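Local coordinates for crispr-associated endoribonuclease CAS2 (Thermococcus onnurineus, PDB 5G4D), which probably acts as a magnesium-dependent, single-strand-specific endoribonuclease in CRISPR adaptive immunity, working as a homodimer that associates with Cas1, at residues I8-A13 with K22-H27. Numbering follows the deposited sequence.
Sequences IVYDVA and KFLRRH
Leu24 meets Tyr10 and Ile8 through a single methyl, CD1, and the contact is wholly apolar. Its closest approach is to the tyrosine ring, where Leu24 CD1 lies 3.7 Å from Tyr10 CE1. The same methyl is 3.9 Å from Tyr10 CD1, an oblique approach to the CD1–CE1 bond of the ring. The tyrosine CG sits between the backbone N and the carbonyl carbon (chi1 55°), which carries CD1 and CE1 to the leucine methyl, and the two side chains run past each other in opposite directions. Toward Ile8 the fit is looser: Leu24 CD1 is 4.1 Å from Ile8 CG2, the branch anti to the backbone N. Only 122 Å² is buried in total, and the nearest CA pair, Ile8 and Leu24, is 9.0 Å apart, consistent with side chains alone joining the two segments.

Within 22-27, backbone His27 N donates to Leu24 O at 2.9 Å.

Alternation along strand 4-11 turns Val9 away from the helix, onto Gln32 of the second subunit; Asp11, the predicted catalytic magnesium ligand, accepts a hydrogen bond at OD2 from Asn33 N of that subunit. In this ferredoxin-like fold, helix 17-25 packs on one face of the antiparallel sheet, with Tyr10 also touching Val17, Val20 and Lys21, Leu24 reaching Phe36 of strand 35-40, and Ile8 packing on Val63 and Ile65 of strand 62-68.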
# COMPACT_ATOMS: atom_id res chain seq x y z
N ILE A 8 -4.64 -3.64 -1.21
CA ILE A 8 -3.85 -4.34 -2.21
C ILE A 8 -2.87 -3.36 -2.84
O ILE A 8 -3.26 -2.30 -3.32
CB ILE A 8 -4.73 -4.98 -3.30
CG1 ILE A 8 -5.69 -5.99 -2.66
CG2 ILE A 8 -3.85 -5.65 -4.35
CD1 ILE A 8 -6.41 -6.84 -3.69
N VAL A 9 -1.59 -3.73 -2.83
CA VAL A 9 -0.55 -2.96 -3.51
C VAL A 9 0.11 -3.88 -4.52
O VAL A 9 0.24 -5.09 -4.27
CB VAL A 9 0.49 -2.40 -2.51
CG1 VAL A 9 -0.17 -1.45 -1.54
CG2 VAL A 9 1.18 -3.53 -1.76
N TYR A 10 0.51 -3.34 -5.67
CA TYR A 10 1.08 -4.22 -6.68
C TYR A 10 2.21 -3.54 -7.43
O TYR A 10 2.22 -2.32 -7.61
CB TYR A 10 0.02 -4.74 -7.68
CG TYR A 10 -0.78 -3.67 -8.39
CD1 TYR A 10 -1.97 -3.20 -7.85
CD2 TYR A 10 -0.36 -3.16 -9.61
CE1 TYR A 10 -2.71 -2.24 -8.48
CE2 TYR A 10 -1.11 -2.19 -10.27
CZ TYR A 10 -2.29 -1.74 -9.70
OH TYR A 10 -3.05 -0.79 -10.34
N ASP A 11 3.16 -4.37 -7.83
CA ASP A 11 4.36 -3.97 -8.56
C ASP A 11 4.38 -4.91 -9.76
O ASP A 11 4.80 -6.06 -9.63
CB ASP A 11 5.58 -4.14 -7.65
CG ASP A 11 6.79 -3.43 -8.16
OD1 ASP A 11 6.91 -3.26 -9.39
OD2 ASP A 11 7.63 -3.04 -7.31
N VAL A 12 3.89 -4.44 -10.91
CA VAL A 12 3.65 -5.30 -12.07
C VAL A 12 4.35 -4.69 -13.27
O VAL A 12 4.39 -3.47 -13.41
CB VAL A 12 2.14 -5.46 -12.36
CG1 VAL A 12 1.89 -6.25 -13.65
CG2 VAL A 12 1.43 -6.16 -11.17
N ALA A 13 4.89 -5.54 -14.14
CA ALA A 13 5.62 -5.05 -15.31
C ALA A 13 4.72 -4.21 -16.20
O ALA A 13 3.49 -4.36 -16.23
CB ALA A 13 6.21 -6.22 -16.09
N LYS A 22 -7.24 -2.12 -14.30
CA LYS A 22 -8.62 -2.13 -14.77
C LYS A 22 -9.44 -3.21 -14.06
O LYS A 22 -10.61 -2.99 -13.73
CB LYS A 22 -8.67 -2.33 -16.29
CG LYS A 22 -10.04 -2.07 -16.91
CD LYS A 22 -9.95 -1.92 -18.44
CE LYS A 22 -9.53 -3.23 -19.11
NZ LYS A 22 -10.49 -4.35 -18.87
N PHE A 23 -8.83 -4.37 -13.80
CA PHE A 23 -9.53 -5.43 -13.08
C PHE A 23 -9.86 -5.01 -11.65
O PHE A 23 -10.97 -5.22 -11.17
CB PHE A 23 -8.69 -6.72 -13.09
CG PHE A 23 -9.24 -7.82 -12.20
CD1 PHE A 23 -10.32 -8.58 -12.61
CD2 PHE A 23 -8.66 -8.09 -10.97
CE1 PHE A 23 -10.83 -9.60 -11.80
CE2 PHE A 23 -9.16 -9.10 -10.15
CZ PHE A 23 -10.24 -9.86 -10.57
N LEU A 24 -8.88 -4.43 -10.95
CA LEU A 24 -9.13 -4.09 -9.55
C LEU A 24 -10.13 -2.95 -9.41
O LEU A 24 -10.86 -2.88 -8.41
CB LEU A 24 -7.81 -3.76 -8.85
CG LEU A 24 -6.92 -4.99 -8.56
CD1 LEU A 24 -5.61 -4.54 -7.94
CD2 LEU A 24 -7.60 -6.02 -7.66
N ARG A 25 -10.22 -2.07 -10.41
CA ARG A 25 -11.22 -1.01 -10.37
C ARG A 25 -12.63 -1.57 -10.37
O ARG A 25 -13.56 -0.92 -9.88
CB ARG A 25 -11.04 -0.04 -11.54
CG ARG A 25 -9.85 0.88 -11.43
CD ARG A 25 -9.85 1.93 -12.54
NE ARG A 25 -10.98 2.84 -12.47
CZ ARG A 25 -11.33 3.68 -13.44
NH1 ARG A 25 -10.64 3.70 -14.57
NH2 ARG A 25 -12.38 4.48 -13.30
N ARG A 26 -12.82 -2.77 -10.91
CA ARG A 26 -14.13 -3.41 -10.88
C ARG A 26 -14.45 -4.05 -9.53
O ARG A 26 -15.55 -4.60 -9.38
CB ARG A 26 -14.22 -4.46 -11.98
CG ARG A 26 -14.01 -3.92 -13.38
CD ARG A 26 -13.92 -5.06 -14.38
NE ARG A 26 -14.74 -4.80 -15.55
CZ ARG A 26 -14.27 -4.36 -16.71
NH1 ARG A 26 -12.98 -4.13 -16.85
NH2 ARG A 26 -15.10 -4.14 -17.73
N HIS A 27 -13.55 -4.00 -8.55
CA HIS A 27 -13.77 -4.76 -7.32
C HIS A 27 -13.49 -3.94 -6.07
O HIS A 27 -14.08 -4.21 -5.02
CB HIS A 27 -12.91 -6.02 -7.33
CG HIS A 27 -13.30 -7.01 -8.39
ND1 HIS A 27 -14.25 -7.98 -8.19
CD2 HIS A 27 -12.88 -7.15 -9.67
CE1 HIS A 27 -14.39 -8.70 -9.29
NE2 HIS A 27 -13.57 -8.21 -10.21